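Local coordinates for protein fibroblast growth factor 18 (Homo sapiens, PDB 4CJM) that acts as a secreted growth factor that interacts with fibroblast growth factor receptors, regulates cell proliferation, differentiation and migration and is required for normal bone development, at residues E40-F44 against G45-R49; R49-K53 against E54-Y58; L92-A95 against K96-G99. All blocks are in the same frame, centred on the assembly; numbering follows the deposited sequence.

Contact 1: residues E40-F44 against G45-R49; sequences ETDTF and GSQVR. With SO4 (sulfate ion), chain H.
Glu-40 and Arg-49 form an antiparallel hydrogen-bonded pair: Glu-40 N donates a hydrogen bond to Arg-49 O at 2.9 Å, and Arg-49 N donates in return to Glu-40 O at 3.0 Å. Their side chains share one face of the sheet without their charged ends meeting, and Arg-49 NE bonds instead to the carbonyl of Gly-73. Thr-41 and Val-48, the next, non-hydrogen-bonded pair, lie side by side on the other face, pointing the same way, with Thr-41 OG1 3.9 Å from Val-48 CG1. Asp-42 leaves the strand. Asp-42 N still donates to Gln-47 O at 3.2 Å, and the carboxylate turns back into the loop: with chi1 at 66°, CG sits between the backbone N and the carbonyl carbon, which brings Asp-42 OD1 to Gly-45 N at 3.2 Å, met almost head-on. A weak bond from Phe-44 N ends on the same oxygen. OD2 lies against the CB of Gln-47. Thr-43 faces outward, where its N donates to O3 of a sulfate ion, probably from the crystallisation liquor, at 2.7 Å. Phe-44 leads into Gly-45, whose backbone (phi 95°) lets the chain reverse; a weak bond from Gly-45 N to Asp-42 O accompanies the turn. Together these residues make the connection of the beta hairpin formed by strands 37-41 and 47-52 in the FGF beta-trefoil, its turn gathered around an aspartate carboxylate.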
loop_
_atom_site.group_PDB
_atom_site.type_symbol
_atom_site.label_atom_id
_atom_site.label_comp_id
_atom_site.label_asym_id
_atom_site.label_seq_id
_atom_site.Cartn_x
_atom_site.Cartn_y
_atom_site.Cartn_z
ATOM N N GLU A 40 -9.723 -1.204 4.941
ATOM C CA GLU A 40 -10.998 -0.604 5.247
ATOM C C GLU A 40 -11.390 0.204 4.025
ATOM O O GLU A 40 -10.591 0.982 3.547
ATOM C CB GLU A 40 -10.808 0.305 6.460
ATOM C CG GLU A 40 -12.103 0.750 7.103
ATOM C CD GLU A 40 -11.866 1.385 8.460
ATOM O OE1 GLU A 40 -10.684 1.694 8.789
ATOM O OE2 GLU A 40 -12.857 1.567 9.197
ATOM N N THR A 41 -12.595 0.004 3.503
ATOM C CA THR A 41 -13.031 0.698 2.287
ATOM C C THR A 41 -14.267 1.535 2.613
ATOM O O THR A 41 -15.244 0.997 3.095
ATOM C CB THR A 41 -13.336 -0.295 1.143
ATOM O OG1 THR A 41 -12.226 -1.185 0.962
ATOM C CG2 THR A 41 -13.577 0.436 -0.170
ATOM N N ASP A 42 -14.232 2.845 2.394
ATOM C CA ASP A 42 -15.415 3.688 2.777
ATOM C C ASP A 42 -16.650 3.347 1.917
ATOM O O ASP A 42 -16.537 2.603 0.940
ATOM C CB ASP A 42 -15.131 5.213 2.867
ATOM C CG ASP A 42 -14.791 5.884 1.536
ATOM O OD1 ASP A 42 -15.365 5.578 0.487
ATOM O OD2 ASP A 42 -13.941 6.797 1.568
ATOM N N THR A 43 -17.814 3.862 2.302
ATOM C CA THR A 43 -19.072 3.564 1.593
ATOM C C THR A 43 -19.099 3.998 0.129
ATOM O O THR A 43 -19.871 3.453 -0.644
ATOM C CB THR A 43 -20.286 4.251 2.263
ATOM O OG1 THR A 43 -20.395 3.827 3.626
ATOM C CG2 THR A 43 -21.611 3.977 1.517
ATOM N N PHE A 44 -18.284 4.983 -0.244
ATOM C CA PHE A 44 -18.193 5.439 -1.629
ATOM C C PHE A 44 -17.447 4.417 -2.495
ATOM O O PHE A 44 -17.775 4.222 -3.681
ATOM C CB PHE A 44 -17.496 6.823 -1.702
ATOM C CG PHE A 44 -18.268 7.956 -1.064
ATOM C CD1 PHE A 44 -19.460 8.397 -1.612
ATOM C CD2 PHE A 44 -17.764 8.622 0.056
ATOM C CE1 PHE A 44 -20.161 9.451 -1.038
ATOM C CE2 PHE A 44 -18.461 9.669 0.630
ATOM C CZ PHE A 44 -19.663 10.083 0.085
ATOM N N GLY A 45 -16.456 3.764 -1.900
ATOM C CA GLY A 45 -15.663 2.771 -2.556
ATOM C C GLY A 45 -14.379 3.304 -3.151
ATOM O O GLY A 45 -13.726 2.603 -3.925
ATOM N N SER A 46 -13.991 4.531 -2.814
ATOM C CA SER A 46 -12.828 5.125 -3.467
ATOM C C SER A 46 -11.614 5.051 -2.582
ATOM O O SER A 46 -10.502 4.728 -3.020
ATOM C CB SER A 46 -13.131 6.570 -3.786
ATOM O OG SER A 46 -14.333 6.589 -4.522
ATOM N N GLN A 47 -11.846 5.333 -1.311
ATOM C CA GLN A 47 -10.755 5.479 -0.361
ATOM C C GLN A 47 -10.560 4.249 0.528
ATOM O O GLN A 47 -11.504 3.504 0.792
ATOM C CB GLN A 47 -10.988 6.677 0.520
ATOM C CG GLN A 47 -10.913 7.976 -0.232
ATOM C CD GLN A 47 -11.095 9.222 0.638
ATOM O OE1 GLN A 47 -11.582 9.162 1.772
ATOM N NE2 GLN A 47 -10.694 10.361 0.098
ATOM N N VAL A 48 -9.309 4.023 0.927
ATOM C CA VAL A 48 -8.947 2.881 1.743
ATOM C C VAL A 48 -7.952 3.264 2.817
ATOM O O VAL A 48 -7.131 4.151 2.623
ATOM C CB VAL A 48 -8.336 1.723 0.902
ATOM C CG1 VAL A 48 -9.334 1.234 -0.128
ATOM C CG2 VAL A 48 -7.034 2.127 0.232
ATOM N N ARG A 49 -8.033 2.559 3.934
ATOM C CA ARG A 49 -6.974 2.549 4.920
ATOM C C ARG A 49 -6.428 1.145 4.954
ATOM O O ARG A 49 -7.185 0.181 4.939
ATOM C CB ARG A 49 -7.494 2.942 6.294
ATOM C CG ARG A 49 -7.141 4.373 6.680
ATOM C CD ARG A 49 -7.523 4.784 8.118
ATOM N NE ARG A 49 -7.836 6.219 8.217
ATOM C CZ ARG A 49 -8.974 6.834 7.868
ATOM N NH1 ARG A 49 -10.001 6.157 7.356
ATOM N NH2 ARG A 49 -9.080 8.157 8.040
HETATM S S SO4 H . -18.766 5.516 5.782
HETATM O O1 SO4 H . -18.467 5.329 7.224
HETATM O O2 SO4 H . -20.173 5.102 5.585
HETATM O O3 SO4 H . -17.856 4.742 4.888
HETATM O O4 SO4 H . -18.559 6.940 5.455
#

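Contact 2: residues R49-K53 against E54-Y58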
loop_
_atom_site.group_PDB
_atom_site.type_symbol
_atom_site.label_atom_id
_atom_site.label_comp_id
_atom_site.label_asym_id
_atom_site.label_seq_id
_atom_site.Cartn_x
_atom_site.Cartn_y
_atom_site.Cartn_z
ATOM N N ARG A 49 -8.033 2.559 3.934
ATOM C CA ARG A 49 -6.974 2.549 4.920
ATOM C C ARG A 49 -6.428 1.145 4.954
ATOM O O ARG A 49 -7.185 0.181 4.939
ATOM C CB ARG A 49 -7.494 2.942 6.294
ATOM C CG ARG A 49 -7.141 4.373 6.680
ATOM C CD ARG A 49 -7.523 4.784 8.118
ATOM N NE ARG A 49 -7.836 6.219 8.217
ATOM C CZ ARG A 49 -8.974 6.834 7.868
ATOM N NH1 ARG A 49 -10.001 6.157 7.356
ATOM N NH2 ARG A 49 -9.080 8.157 8.040
ATOM N N ILE A 50 -5.112 1.035 5.027
ATOM C CA ILE A 50 -4.446 -0.247 5.035
ATOM C C ILE A 50 -3.668 -0.449 6.334
ATOM O O ILE A 50 -2.767 0.324 6.670
ATOM C CB ILE A 50 -3.508 -0.351 3.840
ATOM C CG1 ILE A 50 -4.318 -0.148 2.563
ATOM C CG2 ILE A 50 -2.830 -1.714 3.808
ATOM C CD1 ILE A 50 -3.469 -0.050 1.330
ATOM N N LYS A 51 -4.039 -1.497 7.061
ATOM C CA LYS A 51 -3.498 -1.791 8.384
ATOM C C LYS A 51 -2.873 -3.173 8.367
ATOM O O LYS A 51 -3.486 -4.134 7.925
ATOM C CB LYS A 51 -4.637 -1.768 9.391
ATOM C CG LYS A 51 -4.213 -1.891 10.830
ATOM C CD LYS A 51 -5.452 -2.047 11.697
ATOM C CE LYS A 51 -5.274 -1.448 13.070
ATOM N NZ LYS A 51 -6.536 -1.639 13.838
ATOM N N GLY A 52 -1.637 -3.269 8.828
ATOM C CA GLY A 52 -0.989 -4.561 8.976
ATOM C C GLY A 52 -1.645 -5.282 10.125
ATOM O O GLY A 52 -1.704 -4.758 11.230
ATOM N N LYS A 53 -2.135 -6.487 9.878
ATOM C CA LYS A 53 -2.850 -7.234 10.917
ATOM C C LYS A 53 -1.987 -7.593 12.133
ATOM O O LYS A 53 -2.421 -7.476 13.249
ATOM C CB LYS A 53 -3.430 -8.500 10.330
ATOM C CG LYS A 53 -4.369 -9.201 11.279
ATOM C CD LYS A 53 -4.775 -10.559 10.749
ATOM C CE LYS A 53 -5.488 -11.315 11.851
ATOM N NZ LYS A 53 -5.810 -12.700 11.425
ATOM N N GLU A 54 -0.747 -7.969 11.879
ATOM C CA GLU A 54 0.198 -8.348 12.906
ATOM C C GLU A 54 0.628 -7.188 13.798
ATOM O O GLU A 54 0.499 -7.262 15.024
ATOM C CB GLU A 54 1.443 -8.950 12.251
ATOM C CG GLU A 54 2.514 -9.427 13.217
ATOM C CD GLU A 54 1.998 -10.449 14.206
ATOM O OE1 GLU A 54 1.053 -11.192 13.846
ATOM O OE2 GLU A 54 2.559 -10.516 15.319
ATOM N N THR A 55 1.148 -6.128 13.189
ATOM C CA THR A 55 1.670 -4.984 13.941
ATOM C C THR A 55 0.586 -3.992 14.387
ATOM O O THR A 55 0.774 -3.273 15.363
ATOM C CB THR A 55 2.726 -4.210 13.134
ATOM O OG1 THR A 55 2.130 -3.697 11.947
ATOM C CG2 THR A 55 3.881 -5.100 12.778
ATOM N N GLU A 56 -0.530 -3.972 13.661
ATOM C CA GLU A 56 -1.631 -3.006 13.855
ATOM C C GLU A 56 -1.241 -1.605 13.453
ATOM O O GLU A 56 -1.896 -0.650 13.840
ATOM C CB GLU A 56 -2.193 -3.047 15.282
ATOM C CG GLU A 56 -2.772 -4.402 15.629
ATOM C CD GLU A 56 -4.238 -4.622 15.256
ATOM O OE1 GLU A 56 -5.006 -3.656 14.969
ATOM O OE2 GLU A 56 -4.618 -5.822 15.272
ATOM N N PHE A 57 -0.187 -1.488 12.648
ATOM C CA PHE A 57 0.270 -0.196 12.142
ATOM C C PHE A 57 -0.375 0.070 10.795
ATOM O O PHE A 57 -0.524 -0.846 9.987
ATOM C CB PHE A 57 1.789 -0.177 11.969
ATOM C CG PHE A 57 2.547 0.148 13.233
ATOM C CD1 PHE A 57 2.140 -0.347 14.462
ATOM C CD2 PHE A 57 3.702 0.931 13.178
ATOM C CE1 PHE A 57 2.855 -0.046 15.605
ATOM C CE2 PHE A 57 4.416 1.222 14.312
ATOM C CZ PHE A 57 3.992 0.736 15.529
ATOM N N TYR A 58 -0.771 1.324 10.569
ATOM C CA TYR A 58 -1.351 1.722 9.309
ATOM C C TYR A 58 -0.242 2.091 8.374
ATOM O O TYR A 58 0.745 2.718 8.769
ATOM C CB TYR A 58 -2.283 2.914 9.483
ATOM C CG TYR A 58 -3.562 2.578 10.217
ATOM C CD1 TYR A 58 -3.599 2.553 11.601
ATOM C CD2 TYR A 58 -4.735 2.295 9.524
ATOM C CE1 TYR A 58 -4.767 2.239 12.268
ATOM C CE2 TYR A 58 -5.912 1.986 10.183
ATOM C CZ TYR A 58 -5.925 1.949 11.544
ATOM O OH TYR A 58 -7.100 1.637 12.201
#
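The loop that carries strand 47-52 round to strand 58-61 in this beta-trefoil folds back on the strand it leaves, and Lys-51 meets Tyr-58 and Glu-56 across it. A single backbone bridge links Lys-51 and Tyr-58. Beside it, Gly-52 N donates to Phe-57 O at 2.9 Å, and one step further into the turn Glu-56 N returns a bond to Gly-52 O at 2.8 Å, its donor tilted from the carbonyl plane. Gly-52 therefore uses both its backbone N and O to hold the reversal. Within the turn, Thr-55 OG1 accepts from Phe-57 N at 3.3 Å, an ST turn that helps to fix the backbone where Glu-56 adopts a positive phi.

Lys-51 is the main side-chain link. Lys-51 CG stands over the centre of one face of the Tyr-58 ring, 4.2 Å from the centroid and only 7° off the normal, a CH-pi contact. With CG trans to the backbone N (chi1 -173°) the chain runs out across this face. CD continues toward the phenol end, and a bend at chi3 directs CE, with NZ extended beyond it, to Glu-56. There Lys-51 NZ and Glu-56 OE1 form a salt bridge at 2.8 Å, though the hydrogen bond within it is weak. Arg-49 adds an aliphatic touch from the neighbouring position on the same strand face: its CD is 3.8 Å from Tyr-58 CE2, with the guanidinium plane nearly perpendicular to the ring. Phe-57 turns the other way, onto Val-19 and Pro-71. Backbone bonds thus close a tight chain reversal, while a lysine laid over a tyrosine and paired with a glutamate clasps the surface of this beta-trefoil turn.

Contact 3: residues L92-A95 against K96-G99; sequences LMSA and KYSG
Ser-94 OG is gripped by two successive backbone amides: Tyr-97 N donates to it at 2.9 Å along a fairly straight path (156°), and Lys-96 N at 3.1 Å with a more bent one. The hydroxyl reaches both because it stands opposite the backbone N about the CA-CB bond (chi1 175°), which directs it to the amides of the turn that follows Ala-95. Next to this site, Tyr-97 CD2 comes within 3.6 Å of Ser-94 OG, so the ring flanks the serine; its own hydroxyl bonds to Glu-77 and its ring stacks with Trp-100.

Met-93, one residue back on strand 90-94, holds the far side of the loop. Its extended chi1 and chi2 carry the sulfur to Gly-99, whose N points at Met-93 SD at 3.3 Å in a straight but weak hydrogen bond. A turn at chi3 then lays Met-93 CE against Ser-98 OG, 3.6 Å away. Gly-99 has a positive phi that suits a residue without a side chain. Backbone bonds between Ser-94 and Trp-100 and between Ala-95 and Val-79 anchor the loop to its surroundings.

Two kinds of acceptor therefore organise the exit from this strand. The serine oxygen ties two successive amides of the turn together, whereas the thioether, a poorer acceptor, chiefly adds packing and a soft polar contact where the chain turns away.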
loop_
_atom_site.group_PDB
_atom_site.type_symbol
_atom_site.label_atom_id
_atom_site.label_comp_id
_atom_site.label_asym_id
_atom_site.label_seq_id
_atom_site.Cartn_x
_atom_site.Cartn_y
_atom_site.Cartn_z
ATOM N N LEU A 92 -2.497 2.555 -5.746
ATOM C CA LEU A 92 -2.886 3.249 -4.528
ATOM C C LEU A 92 -2.271 4.644 -4.487
ATOM O O LEU A 92 -1.089 4.810 -4.200
ATOM C CB LEU A 92 -2.424 2.432 -3.319
ATOM C CG LEU A 92 -3.094 1.054 -3.156
ATOM C CD1 LEU A 92 -2.381 0.262 -2.089
ATOM C CD2 LEU A 92 -4.584 1.159 -2.824
ATOM N N MET A 93 -3.083 5.655 -4.795
ATOM C CA MET A 93 -2.629 7.042 -4.793
ATOM C C MET A 93 -2.909 7.646 -3.434
ATOM O O MET A 93 -3.970 7.431 -2.874
ATOM C CB MET A 93 -3.356 7.851 -5.867
ATOM C CG MET A 93 -2.869 9.292 -6.007
ATOM S SD MET A 93 -3.726 10.236 -7.288
ATOM C CE MET A 93 -5.170 10.820 -6.428
ATOM N N SER A 94 -1.979 8.444 -2.923
ATOM C CA SER A 94 -2.216 9.185 -1.679
ATOM C C SER A 94 -3.415 10.088 -1.825
ATOM O O SER A 94 -3.520 10.834 -2.800
ATOM C CB SER A 94 -1.001 10.036 -1.282
ATOM O OG SER A 94 -1.297 10.830 -0.150
ATOM N N ALA A 95 -4.308 10.023 -0.849
ATOM C CA ALA A 95 -5.449 10.918 -0.774
ATOM C C ALA A 95 -5.035 12.292 -0.295
ATOM O O ALA A 95 -5.760 13.263 -0.476
ATOM C CB ALA A 95 -6.496 10.351 0.158
ATOM N N LYS A 96 -3.884 12.379 0.347
ATOM C CA LYS A 96 -3.393 13.660 0.859
ATOM C C LYS A 96 -2.578 14.370 -0.198
ATOM O O LYS A 96 -2.636 15.587 -0.324
ATOM C CB LYS A 96 -2.531 13.414 2.101
ATOM C CG LYS A 96 -1.907 14.646 2.733
ATOM C CD LYS A 96 -2.938 15.541 3.362
ATOM C CE LYS A 96 -2.306 16.849 3.828
ATOM N NZ LYS A 96 -1.252 16.585 4.850
ATOM N N TYR A 97 -1.811 13.590 -0.951
ATOM C CA TYR A 97 -0.894 14.117 -1.950
ATOM C C TYR A 97 -1.201 13.498 -3.309
ATOM O O TYR A 97 -0.567 12.542 -3.734
ATOM C CB TYR A 97 0.541 13.798 -1.536
ATOM C CG TYR A 97 0.880 14.222 -0.124
ATOM C CD1 TYR A 97 0.963 15.568 0.218
ATOM C CD2 TYR A 97 1.137 13.285 0.858
ATOM C CE1 TYR A 97 1.287 15.964 1.502
ATOM C CE2 TYR A 97 1.462 13.664 2.145
ATOM C CZ TYR A 97 1.533 15.001 2.458
ATOM O OH TYR A 97 1.859 15.364 3.739
ATOM N N SER A 98 -2.170 14.085 -3.996
ATOM C CA SER A 98 -2.577 13.627 -5.317
ATOM C C SER A 98 -1.372 13.563 -6.250
ATOM O O SER A 98 -0.461 14.382 -6.161
ATOM C CB SER A 98 -3.637 14.558 -5.894
ATOM O OG SER A 98 -4.012 14.186 -7.209
ATOM N N GLY A 99 -1.367 12.567 -7.122
ATOM C CA GLY A 99 -0.234 12.330 -8.005
ATOM C C GLY A 99 0.893 11.485 -7.424
ATOM O O GLY A 99 1.803 11.139 -8.155
#

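How the contacts relate
All three contacts lie at the surface and are local, each placed where a strand of the trefoil ends in a turn. Contacts 1 and 2 share Arg-49 and strand 47-52, occupying its opposite ends; contact 3 ends strand 90-94. Inward-facing residues connect them: Leu-92 packs with its CD2 on Val-48 CG2 at 4.0 Å and with its CD1 on Ile-50 CD1 at 3.6 Å. The chemistry differs by place. An acidic side chain gathers the turn of contact 1, contact 2 adds an ion pair and an aromatic face to its backbone bonds, and contact 3 relies on a neutral serine acceptor, with a weak one from methionine.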